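Local coordinates for probable porin (Pseudomonas aeruginosa, PDB 4FSP), which forms a beta-barrel in the outer membrane and probably serves as a porin that lets small solutes across, at residues A[357-362]-A[385-390]; A[52-57]-A[75-80]; A[276-281]-A[322-327]; A[126-131]-A[143-148]. One frame throughout, in Å; residues are numbered along the deposited sequence.

Contact 1 (A[357-362]-A[385-390]); sequences REWERD and TYRSAF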
# COMPACT_ATOMS: atom_id res chain seq x y z
N ARG A 357 13.91 -19.03 -11.31
CA ARG A 357 14.01 -17.74 -11.97
C ARG A 357 12.66 -17.26 -12.49
O ARG A 357 11.78 -18.06 -12.84
CB ARG A 357 15.04 -17.80 -13.09
CG ARG A 357 16.42 -18.22 -12.59
CD ARG A 357 17.37 -18.54 -13.74
NE ARG A 357 18.66 -19.01 -13.23
CZ ARG A 357 19.62 -18.21 -12.78
NH1 ARG A 357 19.44 -16.89 -12.77
NH2 ARG A 357 20.76 -18.72 -12.34
N GLU A 358 12.51 -15.93 -12.54
CA GLU A 358 11.26 -15.31 -12.96
C GLU A 358 11.51 -13.83 -13.25
O GLU A 358 12.46 -13.24 -12.73
CB GLU A 358 10.16 -15.47 -11.89
CG GLU A 358 10.50 -14.81 -10.55
CD GLU A 358 9.40 -14.96 -9.51
OE1 GLU A 358 8.38 -15.62 -9.80
OE2 GLU A 358 9.55 -14.41 -8.40
N TRP A 359 10.67 -13.24 -14.10
CA TRP A 359 10.78 -11.82 -14.39
C TRP A 359 9.43 -11.18 -14.70
O TRP A 359 8.44 -11.88 -14.95
CB TRP A 359 11.81 -11.55 -15.51
CG TRP A 359 11.46 -12.15 -16.85
CD1 TRP A 359 11.83 -13.37 -17.34
CD2 TRP A 359 10.68 -11.53 -17.89
NE1 TRP A 359 11.33 -13.55 -18.60
CE2 TRP A 359 10.63 -12.44 -18.97
CE3 TRP A 359 10.04 -10.30 -18.01
CZ2 TRP A 359 9.95 -12.15 -20.15
CZ3 TRP A 359 9.36 -10.02 -19.19
CH2 TRP A 359 9.32 -10.94 -20.24
N GLU A 360 9.39 -9.85 -14.68
CA GLU A 360 8.16 -9.11 -14.95
C GLU A 360 8.49 -7.74 -15.56
O GLU A 360 9.42 -7.06 -15.11
CB GLU A 360 7.33 -8.93 -13.66
CG GLU A 360 6.00 -8.18 -13.88
CD GLU A 360 5.05 -8.21 -12.67
OE1 GLU A 360 5.13 -9.14 -11.82
OE2 GLU A 360 4.18 -7.30 -12.57
N ARG A 361 7.74 -7.35 -16.58
CA ARG A 361 7.82 -6.00 -17.12
C ARG A 361 6.47 -5.33 -17.00
O ARG A 361 5.46 -5.85 -17.49
CB ARG A 361 8.30 -5.99 -18.60
CG ARG A 361 7.78 -4.78 -19.42
CD ARG A 361 8.57 -4.53 -20.69
NE ARG A 361 9.85 -3.90 -20.40
CZ ARG A 361 10.21 -2.69 -20.83
NH1 ARG A 361 9.39 -1.96 -21.58
NH2 ARG A 361 11.41 -2.21 -20.50
N ASP A 362 6.43 -4.18 -16.32
CA ASP A 362 5.20 -3.42 -16.21
C ASP A 362 5.38 -2.14 -17.00
O ASP A 362 6.48 -1.58 -17.04
CB ASP A 362 4.89 -3.03 -14.76
CG ASP A 362 4.66 -4.23 -13.86
OD1 ASP A 362 4.33 -5.31 -14.40
OD2 ASP A 362 4.82 -4.08 -12.62
N THR A 385 3.65 -8.14 -18.10
CA THR A 385 4.06 -9.44 -18.59
C THR A 385 4.85 -10.12 -17.49
O THR A 385 5.86 -9.57 -17.01
CB THR A 385 4.98 -9.30 -19.81
OG1 THR A 385 4.25 -8.66 -20.88
CG2 THR A 385 5.44 -10.66 -20.26
N TYR A 386 4.41 -11.31 -17.10
CA TYR A 386 5.07 -12.07 -16.03
C TYR A 386 5.40 -13.48 -16.48
O TYR A 386 4.53 -14.24 -16.91
CB TYR A 386 4.18 -12.13 -14.78
CG TYR A 386 4.68 -13.09 -13.71
CD1 TYR A 386 5.80 -12.80 -12.96
CD2 TYR A 386 4.01 -14.28 -13.45
CE1 TYR A 386 6.24 -13.66 -11.98
CE2 TYR A 386 4.45 -15.15 -12.46
CZ TYR A 386 5.57 -14.83 -11.73
OH TYR A 386 6.04 -15.67 -10.74
N ARG A 387 6.68 -13.83 -16.34
CA ARG A 387 7.17 -15.14 -16.71
C ARG A 387 7.87 -15.75 -15.50
O ARG A 387 8.68 -15.08 -14.85
CB ARG A 387 8.16 -15.03 -17.87
CG ARG A 387 7.58 -14.39 -19.12
CD ARG A 387 6.47 -15.25 -19.71
NE ARG A 387 5.86 -14.62 -20.88
CZ ARG A 387 4.69 -13.99 -20.86
NH1 ARG A 387 4.00 -13.89 -19.73
NH2 ARG A 387 4.22 -13.45 -21.98
N SER A 388 7.56 -17.00 -15.20
CA SER A 388 8.21 -17.69 -14.09
C SER A 388 8.54 -19.15 -14.40
O SER A 388 7.83 -19.81 -15.17
CB SER A 388 7.33 -17.61 -12.83
OG SER A 388 7.96 -18.29 -11.75
N ALA A 389 9.63 -19.64 -13.82
CA ALA A 389 9.99 -21.06 -13.96
C ALA A 389 9.16 -21.94 -13.03
O ALA A 389 9.01 -23.13 -13.29
CB ALA A 389 11.46 -21.26 -13.69
N PHE A 390 8.64 -21.37 -11.95
CA PHE A 390 7.95 -22.17 -10.94
C PHE A 390 6.48 -21.85 -10.71
O PHE A 390 5.79 -22.60 -10.01
CB PHE A 390 8.70 -22.09 -9.61
CG PHE A 390 8.97 -20.69 -9.15
CD1 PHE A 390 7.98 -19.94 -8.52
CD2 PHE A 390 10.22 -20.11 -9.34
CE1 PHE A 390 8.23 -18.64 -8.08
CE2 PHE A 390 10.48 -18.82 -8.91
CZ PHE A 390 9.49 -18.08 -8.28
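Glu358 OE1 takes two hydroxyls from the opposite strand. Tyr386 OH donates to it at 2.5 Å, on the syn side of the carboxylate but 31° out of its plane. Ser388 OG adds a weak bond of 3.3 Å to the same oxygen. Phe390 CZ also lies against OE1. The Glu358 side chain reaches these groups with CG tucked between the backbone N and the carbonyl carbon (chi1 61°) and the rest extended. Ser388 OG accepts from Phe390 N in an ST turn, as the chain leaves the strand. On the same face, backbone N atoms of Asn310 and Tyr309, from a loop, hydrogen-bond to the Glu360 carboxylate.

The other face is built on Trp359. Arg387 CB sits over its five-membered ring, 3.9 Å from the centroid, in a CH-pi contact. Arg387 CG is 3.4 Å from Trp359 CZ2, and Thr385 CG2 meets the far end of the indole. The guanidinium leads away and forms a salt bridge with Asp395. Trp359 with Arg387 and Arg361 with Thr385 are hydrogen-bonded antiparallel pairs.

These strands, 358-368 and 378-388, form a beta hairpin of the barrel wall. Strand 336-346 flanks the first and strand 394-406 the second.

Contact 2 (A[52-57]-A[75-80]); sequences QGFLFD and GKLGVR. With C8E ((hydroxyethyloxy)tri(ethyloxy)octane), chain H.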
# COMPACT_ATOMS: atom_id res chain seq x y z
N GLN A 52 -18.20 -0.85 -12.06
CA GLN A 52 -18.32 0.56 -11.75
C GLN A 52 -18.43 0.74 -10.24
O GLN A 52 -19.25 0.09 -9.57
CB GLN A 52 -19.56 1.16 -12.42
CG GLN A 52 -19.71 2.65 -12.19
CD GLN A 52 -18.60 3.44 -12.83
OE1 GLN A 52 -18.16 3.13 -13.94
NE2 GLN A 52 -18.13 4.48 -12.13
N GLY A 53 -17.60 1.62 -9.69
CA GLY A 53 -17.66 1.89 -8.28
C GLY A 53 -18.04 3.32 -7.99
O GLY A 53 -17.67 4.25 -8.72
N PHE A 54 -18.77 3.49 -6.91
CA PHE A 54 -19.11 4.80 -6.41
C PHE A 54 -18.64 4.86 -4.98
O PHE A 54 -18.87 3.92 -4.20
CB PHE A 54 -20.62 4.97 -6.43
CG PHE A 54 -21.23 4.82 -7.78
CD1 PHE A 54 -21.50 3.56 -8.30
CD2 PHE A 54 -21.56 5.93 -8.53
CE1 PHE A 54 -22.08 3.41 -9.56
CE2 PHE A 54 -22.13 5.80 -9.79
CZ PHE A 54 -22.39 4.53 -10.31
N LEU A 55 -17.99 5.95 -4.61
CA LEU A 55 -17.40 6.06 -3.29
C LEU A 55 -17.74 7.39 -2.66
O LEU A 55 -17.24 8.43 -3.08
CB LEU A 55 -15.88 5.89 -3.37
CG LEU A 55 -15.19 5.86 -2.01
CD1 LEU A 55 -14.12 4.78 -1.99
CD2 LEU A 55 -14.58 7.20 -1.66
N PHE A 56 -18.57 7.34 -1.62
CA PHE A 56 -18.89 8.53 -0.83
C PHE A 56 -17.93 8.63 0.35
O PHE A 56 -17.92 7.77 1.24
CB PHE A 56 -20.33 8.42 -0.34
CG PHE A 56 -20.77 9.53 0.58
CD1 PHE A 56 -21.07 10.78 0.07
CD2 PHE A 56 -20.92 9.30 1.94
CE1 PHE A 56 -21.49 11.81 0.92
CE2 PHE A 56 -21.34 10.31 2.80
CZ PHE A 56 -21.63 11.57 2.28
N ASP A 57 -17.11 9.67 0.36
CA ASP A 57 -16.09 9.83 1.40
C ASP A 57 -16.38 11.08 2.21
O ASP A 57 -16.16 12.19 1.74
CB ASP A 57 -14.70 9.90 0.78
CG ASP A 57 -13.58 9.90 1.82
OD1 ASP A 57 -13.85 10.19 3.01
OD2 ASP A 57 -12.42 9.63 1.46
N GLY A 75 -18.94 5.38 2.17
CA GLY A 75 -20.03 4.71 1.50
C GLY A 75 -19.54 4.18 0.17
O GLY A 75 -19.04 4.95 -0.67
N LYS A 76 -19.65 2.87 -0.03
CA LYS A 76 -19.19 2.26 -1.27
C LYS A 76 -20.31 1.50 -1.97
O LYS A 76 -21.05 0.73 -1.35
CB LYS A 76 -18.02 1.31 -0.98
CG LYS A 76 -16.87 1.99 -0.24
CD LYS A 76 -16.15 1.05 0.71
CE LYS A 76 -15.36 0.01 -0.05
NZ LYS A 76 -14.50 -0.75 0.90
N LEU A 77 -20.44 1.75 -3.27
CA LEU A 77 -21.32 0.94 -4.11
C LEU A 77 -20.53 0.37 -5.29
O LEU A 77 -19.82 1.09 -5.99
CB LEU A 77 -22.52 1.76 -4.59
CG LEU A 77 -23.55 0.99 -5.41
CD1 LEU A 77 -24.21 -0.09 -4.56
CD2 LEU A 77 -24.60 1.93 -6.00
N GLY A 78 -20.65 -0.94 -5.49
CA GLY A 78 -19.99 -1.61 -6.60
C GLY A 78 -20.94 -2.45 -7.43
O GLY A 78 -21.74 -3.22 -6.89
N VAL A 79 -20.87 -2.29 -8.75
CA VAL A 79 -21.74 -3.03 -9.65
C VAL A 79 -20.93 -3.69 -10.76
O VAL A 79 -20.18 -3.02 -11.46
CB VAL A 79 -22.81 -2.11 -10.27
CG1 VAL A 79 -22.21 -0.76 -10.61
CG2 VAL A 79 -23.42 -2.76 -11.49
N ARG A 80 -21.08 -5.01 -10.92
CA ARG A 80 -20.34 -5.74 -11.95
C ARG A 80 -20.80 -5.31 -13.34
O ARG A 80 -21.99 -5.07 -13.56
CB ARG A 80 -20.49 -7.26 -11.78
CG ARG A 80 -19.17 -8.01 -11.94
CD ARG A 80 -19.36 -9.40 -12.54
NE ARG A 80 -18.12 -10.17 -12.53
CZ ARG A 80 -17.25 -10.22 -13.55
NH1 ARG A 80 -17.49 -9.55 -14.67
NH2 ARG A 80 -16.15 -10.95 -13.43
C2 C8E H . -26.38 -3.73 4.19
C3 C8E H . -25.64 -2.82 3.22
C4 C8E H . -25.35 -1.48 3.86
C5 C8E H . -25.81 -0.33 2.98
C6 C8E H . -24.63 0.31 2.27
C7 C8E H . -25.03 1.60 1.55
C8 C8E H . -23.81 2.45 1.22
O9 C8E H . -23.82 2.82 -0.14
C10 C8E H . -23.46 4.17 -0.35
C11 C8E H . -22.96 4.35 -1.78
O12 C8E H . -22.97 5.73 -2.05
C13 C8E H . -22.37 6.11 -3.26
C14 C8E H . -23.02 7.43 -3.67
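Gln52 and Val79 meet through their aliphatic parts, with Gln52 CB 3.7 Å from Val79 CG1. That methyl stands between the backbone N and the carbonyl carbon of Val79 (chi1 40°), which also brings it to 3.3 Å from Gln52 O. The Gln52 chain bends and turns its amide away from Val79. Its OE1 accepts from Asn31 ND2 on the neighbouring strand 24-38.

Phe54 and Leu77 lie side by side and point the same way. Phe54 CG is beside the backbone N (chi1 -59°). This turns one ring edge to the partner strand, where CD1 is 3.8 Å from Leu77 O, in the ring plane. Val79 CG1 lies near the plane of the same ring, at 4.3 Å from Phe54 CE1. Leu77 CD2 touches Phe54 CD1.

Phe56 faces Gly75, which has no side chain. The Phe56 ring leads away, and Gly75 N lies near its plane at the edge.

A C8E detergent molecule runs across this same face. Its C13 is 3.8 Å from Phe54 CB, and its C11 packs on Leu77 CB. Its C10 is 3.9 Å from Gly75 CA.

The other face carries Leu55 and Lys76, with Gly53 opposite Gly78. Lys76 leads away from strand 47-59 towards Phe141 and Val144.

Six backbone hydrogen bonds join the two strands. This is an antiparallel hairpin of a porin beta-barrel wall, with an apolar face in contact with detergent, consistent with the membrane side.

Contact 3 (A[276-281]-A[322-327]); sequences NGQAFG and LRYDCD. With C8E ((hydroxyethyloxy)tri(ethyloxy)octane), chain C.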
# COMPACT_ATOMS: atom_id res chain seq x y z
N ASN A 276 13.40 17.96 -14.74
CA ASN A 276 12.57 18.01 -15.95
C ASN A 276 11.48 16.94 -16.04
O ASN A 276 10.93 16.69 -17.11
CB ASN A 276 13.42 18.04 -17.24
CG ASN A 276 14.18 16.75 -17.50
OD1 ASN A 276 13.78 15.66 -17.06
ND2 ASN A 276 15.28 16.86 -18.24
N GLY A 277 11.18 16.29 -14.92
CA GLY A 277 10.08 15.33 -14.88
C GLY A 277 10.47 13.87 -15.06
O GLY A 277 9.61 12.98 -15.04
N GLN A 278 11.76 13.60 -15.22
CA GLN A 278 12.21 12.22 -15.39
C GLN A 278 12.71 11.62 -14.08
O GLN A 278 13.19 12.34 -13.21
CB GLN A 278 13.30 12.13 -16.45
CG GLN A 278 12.78 12.39 -17.86
CD GLN A 278 13.85 12.18 -18.90
OE1 GLN A 278 13.85 11.18 -19.63
NE2 GLN A 278 14.78 13.12 -18.98
N ALA A 279 12.62 10.30 -13.97
CA ALA A 279 13.17 9.58 -12.82
C ALA A 279 13.75 8.24 -13.24
O ALA A 279 13.16 7.51 -14.04
CB ALA A 279 12.10 9.39 -11.73
N PHE A 280 14.92 7.91 -12.70
CA PHE A 280 15.53 6.62 -12.96
C PHE A 280 15.74 5.90 -11.63
O PHE A 280 16.29 6.46 -10.68
CB PHE A 280 16.87 6.78 -13.67
CG PHE A 280 16.82 7.61 -14.92
CD1 PHE A 280 16.92 8.99 -14.87
CD2 PHE A 280 16.72 7.01 -16.16
CE1 PHE A 280 16.89 9.75 -16.02
CE2 PHE A 280 16.70 7.77 -17.32
CZ PHE A 280 16.78 9.14 -17.24
N GLY A 281 15.31 4.65 -11.57
CA GLY A 281 15.31 3.95 -10.31
C GLY A 281 15.92 2.58 -10.44
O GLY A 281 15.81 1.90 -11.46
N LEU A 322 14.87 -2.19 -12.58
CA LEU A 322 15.15 -0.91 -13.23
C LEU A 322 13.82 -0.26 -13.52
O LEU A 322 12.88 -0.92 -13.94
CB LEU A 322 15.87 -1.10 -14.56
CG LEU A 322 17.39 -1.18 -14.63
CD1 LEU A 322 18.02 -1.20 -13.26
CD2 LEU A 322 17.82 -2.39 -15.45
N ARG A 323 13.74 1.04 -13.31
CA ARG A 323 12.48 1.73 -13.50
C ARG A 323 12.71 3.12 -14.09
O ARG A 323 13.64 3.82 -13.71
CB ARG A 323 11.74 1.82 -12.16
CG ARG A 323 10.60 2.81 -12.17
CD ARG A 323 9.79 2.79 -10.88
NE ARG A 323 8.80 3.86 -10.91
CZ ARG A 323 7.63 3.85 -10.27
NH1 ARG A 323 7.29 2.80 -9.53
NH2 ARG A 323 6.81 4.88 -10.38
N TYR A 324 11.85 3.51 -15.03
CA TYR A 324 11.91 4.84 -15.59
C TYR A 324 10.54 5.50 -15.52
O TYR A 324 9.55 4.91 -15.94
CB TYR A 324 12.36 4.77 -17.04
CG TYR A 324 12.23 6.08 -17.77
CD1 TYR A 324 13.21 7.06 -17.65
CD2 TYR A 324 11.15 6.34 -18.59
CE1 TYR A 324 13.11 8.26 -18.32
CE2 TYR A 324 11.04 7.55 -19.26
CZ TYR A 324 12.03 8.51 -19.13
OH TYR A 324 11.94 9.72 -19.78
N ASP A 325 10.50 6.73 -14.99
CA ASP A 325 9.28 7.53 -15.01
C ASP A 325 9.49 8.79 -15.83
O ASP A 325 10.59 9.34 -15.86
CB ASP A 325 8.87 7.96 -13.60
CG ASP A 325 8.50 6.79 -12.73
OD1 ASP A 325 9.41 6.12 -12.18
OD2 ASP A 325 7.29 6.55 -12.57
N CYS A 326 8.42 9.24 -16.49
CA CYS A 326 8.44 10.51 -17.21
C CYS A 326 7.14 11.27 -17.06
O CYS A 326 6.06 10.72 -17.30
CB CYS A 326 8.74 10.29 -18.70
SG CYS A 326 8.85 11.83 -19.63
N ASP A 327 7.24 12.53 -16.65
CA ASP A 327 6.11 13.45 -16.60
C ASP A 327 6.23 14.35 -17.82
O ASP A 327 7.25 15.01 -18.01
CB ASP A 327 6.17 14.30 -15.32
CG ASP A 327 4.91 15.12 -15.09
OD1 ASP A 327 4.11 15.30 -16.04
OD2 ASP A 327 4.71 15.61 -13.96
C1 C8E C . 12.44 3.35 -21.61
C2 C8E C . 13.68 4.18 -21.29
C3 C8E C . 13.50 5.62 -21.75
C4 C8E C . 14.67 6.51 -21.33
C5 C8E C . 14.55 7.93 -21.90
C6 C8E C . 15.57 8.83 -21.22
C7 C8E C . 15.74 10.21 -21.85
C8 C8E C . 16.83 10.94 -21.06
O9 C8E C . 17.42 12.02 -21.76
C10 C8E C . 17.06 13.26 -21.21
C11 C8E C . 18.16 13.78 -20.30
O12 C8E C . 17.60 14.68 -19.36
O HOH W 1 12.15 5.78 -11.89
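Phe280 and Tyr324 form the tight part of the contact, together with Gln278. The two side chains run side by side and their rings meet obliquely, planes 56° apart, with Phe280 CE2 3.6 Å from Tyr324 CD1. Tyr324 CG is anti to the backbone N (chi1 170°), which leads the ring across to the other strand. Its hydroxyl donates to Gln278 OE1. The modelled length of 2.4 Å is very short, so the exact value is doubtful. The Gln278 amide stands almost at right angles to the ring.

A C8E molecule follows this face. Its C4 is 3.8 Å above the plane of the Tyr324 ring, offset toward the rim. Its polar end is held more loosely, by a weak bond of 3.4 Å from Asn276 ND2 to O12.

The opposite face is sparser and wetter. Ala279 CB and Asp325 CB are 4.0 Å apart, and Gly281 brings no side chain to Arg323. Within its own strand Arg323 grips Asp325 side-on, NE to OD1 at 2.7 Å and NH2 to OD2. A water lies within hydrogen-bonding distance of Asp325 OD1 and Ala279 O; it has more acceptors near it than protons to give.

Gly277, with a positive phi of 96°, brings the chain into the strand, and its O accepts from Asp327 N. An aromatic face touching detergent, backed by one with a salt bridge and a water, fits a porin barrel wall and is consistent with membrane side against channel side.

Contact 4 (A[126-131]-A[143-148]); sequences LVPKLP and QVFQGA
Phe145 turns a ring edge to Leu126, whose O lies near the ring plane, 4.0 Å from Phe145 CD1. Pro128 CD meets the same ring atom obliquely, also at 4.0 Å, and the two side chains cross at about a right angle. Phe145 CG lies beside its own backbone N (chi1 -67°), which puts CD1 in reach of the proline. Ile133 and Val168 pack on the phenylalanine from outside the two segments.

Leu126 and Phe145 form a single antiparallel hydrogen-bonded pair. Phe145 N donates to Leu126 O at 2.9 Å in a nearly straight bond. The return bond from Leu126 N to Phe145 O is bent, at 136°. Val144 CG1 lies 3.6 Å from Leu126 N.

This pair closes the base of the long loop that links strands 119-123 and 148-152 of the barrel. The loop folds inward, and its short strand 134-135 pairs with 299-300 of another loop. This is consistent with the constriction that such loops make in OprD-family channels.

Beyond the pair the chain turns a corner at Gly147, whose backbone angles call for glycine. Leu126 extends along this corner, with CD1 3.6 Å from Gly147 C and 3.7 Å from Ala148 N. On the other side of the pair, Val127 CG2 makes a looser contact of 4.3 Å with Val144 CG2. Val144 also packs on Arg107 and Asp109 of strand 105-116.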
# COMPACT_ATOMS: atom_id res chain seq x y z
N LEU A 126 -10.81 1.23 9.25
CA LEU A 126 -9.45 1.74 9.16
C LEU A 126 -8.82 1.32 7.83
O LEU A 126 -9.05 0.22 7.35
CB LEU A 126 -8.60 1.18 10.31
CG LEU A 126 -8.97 1.62 11.72
CD1 LEU A 126 -8.14 0.84 12.73
CD2 LEU A 126 -8.73 3.12 11.88
N VAL A 127 -8.04 2.21 7.24
CA VAL A 127 -7.27 1.85 6.06
C VAL A 127 -5.81 2.15 6.37
O VAL A 127 -5.27 3.19 6.01
CB VAL A 127 -7.78 2.63 4.82
CG1 VAL A 127 -7.04 2.20 3.55
CG2 VAL A 127 -9.26 2.36 4.61
N PRO A 128 -5.16 1.24 7.12
CA PRO A 128 -3.80 1.56 7.58
C PRO A 128 -2.79 1.62 6.42
O PRO A 128 -2.88 0.84 5.46
CB PRO A 128 -3.45 0.40 8.52
CG PRO A 128 -4.79 -0.23 8.89
CD PRO A 128 -5.65 -0.04 7.66
N LYS A 129 -1.86 2.57 6.51
CA LYS A 129 -0.74 2.64 5.57
C LYS A 129 0.57 2.48 6.33
O LYS A 129 1.25 3.47 6.60
CB LYS A 129 -0.75 3.97 4.81
CG LYS A 129 -2.00 4.20 3.97
CD LYS A 129 -1.72 5.20 2.84
CE LYS A 129 -0.35 4.97 2.18
NZ LYS A 129 -0.17 3.62 1.54
N LEU A 130 0.93 1.25 6.65
CA LEU A 130 2.12 0.98 7.46
C LEU A 130 3.02 -0.09 6.84
O LEU A 130 2.55 -0.92 6.04
CB LEU A 130 1.69 0.54 8.87
CG LEU A 130 0.83 1.51 9.66
CD1 LEU A 130 0.24 0.78 10.86
CD2 LEU A 130 1.67 2.71 10.10
N PRO A 131 4.31 -0.11 7.22
CA PRO A 131 5.22 -1.10 6.62
C PRO A 131 4.74 -2.53 6.80
O PRO A 131 5.14 -3.43 6.05
CB PRO A 131 6.53 -0.88 7.42
CG PRO A 131 6.48 0.58 7.82
CD PRO A 131 5.01 0.83 8.12
N GLN A 143 -9.32 -2.63 0.87
CA GLN A 143 -10.00 -3.28 1.99
C GLN A 143 -10.12 -2.34 3.20
O GLN A 143 -9.22 -1.53 3.45
CB GLN A 143 -9.26 -4.55 2.42
CG GLN A 143 -9.47 -5.73 1.50
CD GLN A 143 -10.93 -5.98 1.17
OE1 GLN A 143 -11.42 -5.55 0.12
NE2 GLN A 143 -11.63 -6.67 2.06
N VAL A 144 -11.22 -2.46 3.93
CA VAL A 144 -11.35 -1.75 5.20
C VAL A 144 -11.21 -2.71 6.36
O VAL A 144 -11.87 -3.74 6.40
CB VAL A 144 -12.69 -1.01 5.31
CG1 VAL A 144 -12.75 -0.24 6.63
CG2 VAL A 144 -12.84 -0.06 4.15
N PHE A 145 -10.32 -2.36 7.30
CA PHE A 145 -10.08 -3.18 8.49
C PHE A 145 -10.83 -2.57 9.67
O PHE A 145 -10.98 -1.35 9.76
CB PHE A 145 -8.57 -3.24 8.80
CG PHE A 145 -7.75 -3.99 7.76
CD1 PHE A 145 -7.42 -3.40 6.55
CD2 PHE A 145 -7.31 -5.28 8.01
CE1 PHE A 145 -6.68 -4.09 5.59
CE2 PHE A 145 -6.56 -5.98 7.05
CZ PHE A 145 -6.25 -5.39 5.84
N GLN A 146 -11.30 -3.40 10.59
CA GLN A 146 -11.93 -2.88 11.80
C GLN A 146 -10.93 -2.96 12.94
O GLN A 146 -10.18 -3.93 13.06
CB GLN A 146 -13.19 -3.67 12.18
CG GLN A 146 -14.31 -3.66 11.13
CD GLN A 146 -14.87 -2.27 10.85
OE1 GLN A 146 -14.99 -1.45 11.76
NE2 GLN A 146 -15.21 -2.01 9.59
N GLY A 147 -10.90 -1.92 13.76
CA GLY A 147 -10.11 -1.93 14.97
C GLY A 147 -9.94 -0.54 15.53
O GLY A 147 -10.83 0.31 15.42
N ALA A 148 -8.79 -0.30 16.16
CA ALA A 148 -8.49 0.98 16.78
C ALA A 148 -7.05 1.30 16.49
O ALA A 148 -6.18 0.43 16.58
CB ALA A 148 -8.71 0.91 18.28

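In the fold
Contacts 1, 2 and 3 join neighbouring strands of the barrel wall. The centre of contact 4 lies inside the barrel outline, about 11 Å from the chain centre, against 20 to 22 Å for the others; all four are partly buried. Contacts 1 and 2 are within hairpins. Contact 3 pairs strands separated by a long loop, whose Tyr309 and Asn310 reach the acidic face of contact 1. The same loop pairs with the one closed by contact 4. Contacts 2 and 4 touch directly, with Lys76 NZ 3.7 Å from Val144 CG2. Contacts 2 and 3 bind detergent directly. Contact 1 carries more acidic and hydroxyl groups, whereas contact 4 is mostly apolar packing around one bridge.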